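Local coordinates for aminoglycoside N(3)-acetyltransferase, AAC(3)-IVa (Escherichia coli, PDB 6MN3), which probably acetylates the 3-amino group of 2-deoxystreptamine aminoglycosides such as gentamicin and apramycin with acetyl-CoA, giving resistance to them, at residues S64-G67 against P72-P75; S78-D83 against V97-H102. One frame throughout, in Å; residues are numbered along the deposited sequence.

Contacts 1 and 2 lie next to each other, their centres about 5 Å apart, and both are partly buried. Three of their four segments belong to the long loop between strand 59-63 and helix 86-91; the fourth, 97-102, contains strand 98-99, at one edge of the main sheet. Contact 1 folds the loop on itself through one aromatic ring beside a serine hydroxyl and a serine carbonyl. Contact 2 fastens the loop to the sheet edge through a charged guanidinium that grips a backbone carbonyl. The two are stitched together by S64 OG with R99 NE and by the backbone pair W65 O and T81 N. Both are small contacts away from the zinc site.

Contact 1. Residues S64-G67 against P72-P75; sequences SWSG and PFDP
The hydroxyl of S66 lies at the edge of the F73 ring, near the ring plane, while its hydrogen bond is made to the carbonyl oxygen of P79. S66 OG is 3.1 Å from F73 CD2 and lies beside the CD2-CE2 bond, about equally far from both carbons. F73 CE2 is 3.2 Å from the same S66 OG. An oxygen placed there faces the slightly positive C-H rim and not the electron-rich ring face, which is probably mildly favourable. The side chain of F73 swings across to S66 with CG opposite the backbone N (chi1 -176°). Both segments belong to the irregular loop that leaves strand 59-63 of the mixed sheet and leads to helix 86-91, and the chain turns back here within a few residues. Farther along the ring, F73 CZ lies 3.8 Å from S64 O, which comes in obliquely. The ring thus spans two residues of the opposing segment, a reach that suits phenylalanine, while a serine at position 66 is short enough to fit beside the ring and still offer its proton to P79. Next to F73 in the chain, the backbone N of D74 is hydrogen-bonded to S78 OG, which ties this segment to the next turn of the same loop.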
loop_
_atom_site.group_PDB
_atom_site.type_symbol
_atom_site.label_atom_id
_atom_site.label_comp_id
_atom_site.label_asym_id
_atom_site.label_seq_id
_atom_site.Cartn_x
_atom_site.Cartn_y
_atom_site.Cartn_z
ATOM N N SER A 64 7.498 -0.774 -1.587
ATOM C CA SER A 64 8.947 -0.626 -1.567
ATOM C C SER A 64 9.488 -0.131 -2.902
ATOM O O SER A 64 10.534 -0.600 -3.360
ATOM C CB SER A 64 9.602 -1.960 -1.196
ATOM O OG SER A 64 10.946 -1.781 -0.790
ATOM N N TRP A 65 8.794 0.813 -3.533
ATOM C CA TRP A 65 9.233 1.329 -4.819
ATOM C C TRP A 65 10.087 2.584 -4.637
ATOM O O TRP A 65 10.121 3.198 -3.569
ATOM C CB TRP A 65 8.036 1.615 -5.727
ATOM C CG TRP A 65 6.991 2.497 -5.126
ATOM C CD1 TRP A 65 7.065 3.846 -4.935
ATOM C CD2 TRP A 65 5.703 2.093 -4.651
ATOM N NE1 TRP A 65 5.904 4.307 -4.363
ATOM C CE2 TRP A 65 5.051 3.250 -4.179
ATOM C CE3 TRP A 65 5.038 0.865 -4.576
ATOM C CZ2 TRP A 65 3.768 3.214 -3.639
ATOM C CZ3 TRP A 65 3.765 0.831 -4.040
ATOM C CH2 TRP A 65 3.143 1.998 -3.578
ATOM N N SER A 66 10.779 2.963 -5.714
ATOM C CA SER A 66 11.772 4.031 -5.672
ATOM C C SER A 66 11.208 5.386 -6.077
ATOM O O SER A 66 11.593 6.411 -5.501
ATOM C CB SER A 66 12.951 3.685 -6.583
ATOM O OG SER A 66 13.772 2.690 -6.002
ATOM N N GLY A 67 10.316 5.419 -7.065
ATOM C CA GLY A 67 9.804 6.665 -7.589
ATOM C C GLY A 67 10.697 7.350 -8.600
ATOM O O GLY A 67 10.256 8.315 -9.235
ATOM N N PRO A 72 17.510 2.929 -12.929
ATOM C CA PRO A 72 17.144 1.514 -12.817
ATOM C C PRO A 72 17.015 1.096 -11.362
ATOM O O PRO A 72 17.634 1.673 -10.465
ATOM C CB PRO A 72 18.305 0.789 -13.508
ATOM C CG PRO A 72 19.447 1.751 -13.439
ATOM C CD PRO A 72 18.834 3.114 -13.546
ATOM N N PHE A 73 16.193 0.077 -11.134
ATOM C CA PHE A 73 15.888 -0.395 -9.792
ATOM C C PHE A 73 16.689 -1.651 -9.475
ATOM O O PHE A 73 16.806 -2.554 -10.309
ATOM C CB PHE A 73 14.393 -0.682 -9.646
ATOM C CG PHE A 73 13.986 -1.095 -8.263
ATOM C CD1 PHE A 73 13.896 -2.434 -7.922
ATOM C CD2 PHE A 73 13.697 -0.143 -7.301
ATOM C CE1 PHE A 73 13.524 -2.813 -6.648
ATOM C CE2 PHE A 73 13.324 -0.516 -6.025
ATOM C CZ PHE A 73 13.238 -1.853 -5.699
ATOM N N ASP A 74 17.233 -1.703 -8.260
ATOM C CA ASP A 74 17.957 -2.874 -7.772
ATOM C C ASP A 74 17.378 -3.257 -6.418
ATOM O O ASP A 74 17.394 -2.430 -5.484
ATOM C CB ASP A 74 19.461 -2.604 -7.663
ATOM C CG ASP A 74 20.197 -3.710 -6.927
ATOM O OD1 ASP A 74 20.000 -4.894 -7.276
ATOM O OD2 ASP A 74 20.970 -3.400 -5.999
ATOM N N PRO A 75 16.872 -4.482 -6.251
ATOM C CA PRO A 75 16.255 -4.857 -4.968
ATOM C C PRO A 75 17.216 -4.844 -3.793
ATOM O O PRO A 75 16.756 -4.903 -2.644
ATOM C CB PRO A 75 15.725 -6.275 -5.230
ATOM C CG PRO A 75 15.678 -6.409 -6.723
ATOM C CD PRO A 75 16.797 -5.567 -7.242
#

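Contact 2. Residues S78-D83 against V97-H102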
loop_
_atom_site.group_PDB
_atom_site.type_symbol
_atom_site.label_atom_id
_atom_site.label_comp_id
_atom_site.label_asym_id
_atom_site.label_seq_id
_atom_site.Cartn_x
_atom_site.Cartn_y
_atom_site.Cartn_z
ATOM N N SER A 78 18.571 -0.114 -4.058
ATOM C CA SER A 78 17.654 0.973 -4.386
ATOM C C SER A 78 16.766 1.302 -3.192
ATOM O O SER A 78 15.993 0.439 -2.746
ATOM C CB SER A 78 16.794 0.610 -5.595
ATOM O OG SER A 78 17.554 0.624 -6.792
ATOM N N PRO A 79 16.842 2.512 -2.646
ATOM C CA PRO A 79 16.036 2.846 -1.469
ATOM C C PRO A 79 14.583 3.112 -1.828
ATOM O O PRO A 79 14.250 3.521 -2.943
ATOM C CB PRO A 79 16.704 4.119 -0.929
ATOM C CG PRO A 79 17.982 4.285 -1.721
ATOM C CD PRO A 79 17.738 3.613 -3.026
ATOM N N VAL A 80 13.712 2.863 -0.850
ATOM C CA VAL A 80 12.303 3.196 -1.002
ATOM C C VAL A 80 12.147 4.712 -1.053
ATOM O O VAL A 80 12.897 5.459 -0.410
ATOM C CB VAL A 80 11.481 2.585 0.147
ATOM C CG1 VAL A 80 9.998 2.751 -0.106
ATOM C CG2 VAL A 80 11.822 1.119 0.313
ATOM N N THR A 81 11.180 5.172 -1.840
ATOM C CA THR A 81 10.919 6.601 -1.923
ATOM C C THR A 81 10.592 7.151 -0.536
ATOM O O THR A 81 9.911 6.483 0.253
ATOM C CB THR A 81 9.763 6.889 -2.884
ATOM O OG1 THR A 81 9.321 8.241 -2.710
ATOM C CG2 THR A 81 8.603 5.941 -2.624
ATOM N N PRO A 82 11.070 8.352 -0.199
ATOM C CA PRO A 82 10.818 8.895 1.146
ATOM C C PRO A 82 9.349 9.138 1.442
ATOM O O PRO A 82 8.998 9.330 2.613
ATOM C CB PRO A 82 11.611 10.208 1.152
ATOM C CG PRO A 82 11.763 10.570 -0.289
ATOM C CD PRO A 82 11.877 9.268 -1.023
ATOM N N ASP A 83 8.482 9.130 0.430
ATOM C CA ASP A 83 7.057 9.327 0.657
ATOM C C ASP A 83 6.383 8.104 1.262
ATOM O O ASP A 83 5.256 8.222 1.758
ATOM C CB ASP A 83 6.369 9.707 -0.654
ATOM C CG ASP A 83 5.080 10.472 -0.434
ATOM O OD1 ASP A 83 5.047 11.333 0.471
ATOM O OD2 ASP A 83 4.100 10.211 -1.164
ATOM N N VAL A 97 13.723 -10.956 3.985
ATOM C CA VAL A 97 12.569 -10.308 3.370
ATOM C C VAL A 97 12.855 -10.128 1.887
ATOM O O VAL A 97 13.901 -9.590 1.500
ATOM C CB VAL A 97 12.233 -8.969 4.054
ATOM C CG1 VAL A 97 13.360 -8.517 4.941
ATOM C CG2 VAL A 97 11.866 -7.895 3.030
ATOM N N LYS A 98 11.939 -10.612 1.056
ATOM C CA LYS A 98 12.103 -10.571 -0.386
ATOM C C LYS A 98 11.632 -9.229 -0.930
ATOM O O LYS A 98 10.934 -8.466 -0.262
ATOM C CB LYS A 98 11.341 -11.721 -1.050
ATOM C CG LYS A 98 11.309 -13.016 -0.242
ATOM C CD LYS A 98 12.704 -13.565 0.025
ATOM C CE LYS A 98 12.648 -14.785 0.939
ATOM N NZ LYS A 98 13.987 -15.147 1.492
ATOM N N ARG A 99 12.024 -8.946 -2.168
ATOM C CA ARG A 99 11.728 -7.667 -2.792
ATOM C C ARG A 99 11.587 -7.873 -4.291
ATOM O O ARG A 99 12.333 -8.653 -4.890
ATOM C CB ARG A 99 12.826 -6.643 -2.488
ATOM C CG ARG A 99 12.379 -5.201 -2.561
ATOM C CD ARG A 99 13.544 -4.270 -2.283
ATOM N NE ARG A 99 13.133 -2.871 -2.256
ATOM C CZ ARG A 99 13.978 -1.847 -2.285
ATOM N NH1 ARG A 99 15.285 -2.065 -2.341
ATOM N NH2 ARG A 99 13.516 -0.604 -2.259
ATOM N N SER A 100 10.619 -7.184 -4.888
ATOM C CA SER A 100 10.388 -7.316 -6.318
ATOM C C SER A 100 11.555 -6.728 -7.104
ATOM O O SER A 100 12.268 -5.839 -6.632
ATOM C CB SER A 100 9.082 -6.629 -6.716
ATOM O OG SER A 100 7.988 -7.133 -5.970
ATOM N N ALA A 101 11.746 -7.238 -8.315
ATOM C CA ALA A 101 12.861 -6.831 -9.171
ATOM C C ALA A 101 12.408 -5.877 -10.269
ATOM O O ALA A 101 12.760 -6.036 -11.437
ATOM C CB ALA A 101 13.541 -8.060 -9.763
ATOM N N HIS A 102 11.621 -4.870 -9.906
ATOM C CA HIS A 102 11.175 -3.851 -10.844
ATOM C C HIS A 102 10.938 -2.564 -10.069
ATOM O O HIS A 102 10.743 -2.599 -8.850
ATOM C CB HIS A 102 9.907 -4.289 -11.594
ATOM C CG HIS A 102 8.844 -4.868 -10.714
ATOM N ND1 HIS A 102 7.979 -4.087 -9.977
ATOM C CD2 HIS A 102 8.495 -6.152 -10.465
ATOM C CE1 HIS A 102 7.148 -4.865 -9.308
ATOM N NE2 HIS A 102 7.439 -6.123 -9.587
#
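R99 reaches S78 because its side chain leaves the strand with CG trans to the backbone N (chi1 -155°) and then runs fully extended from CG to NE, carrying the guanidinium across to the loop. There both terminal nitrogens close on one atom. R99 NH1 lies 2.6 Å from S78 O, and R99 NH2 lies 2.7 Å from the same S78 O, so the carbonyl receives a forked pair of hydrogen bonds end-on. Sharing one acceptor bends both: the N-H...O angles are 141° and 136°. S78 O sits in the guanidinium plane; NH1 in turn lies in the carbonyl plane, whereas NH2 is tilted out of it. V80 adds a nonpolar neighbour, its CG2 methyl 3.5 Å from R99 NH2 in an oblique approach. The arrangement ties the loop before helix 86-91 to strand 98-99 at the margin of the main sheet. Arginine suits this place through its length and its several donors: NE is hydrogen-bonded to S64 OG, NH1 has a further, weak bond to P75 O, and W92 makes a cation-pi contact. The short nonpolar side chain of V80 touches R99, S64 and W92. The positive charge is probably stabilised by carbonyl and hydroxyl dipoles and the pi electrons of W92, not neutralised by a carboxylate among the partners named, with the guanidinium's rotation fixed by bonds from all three nitrogens.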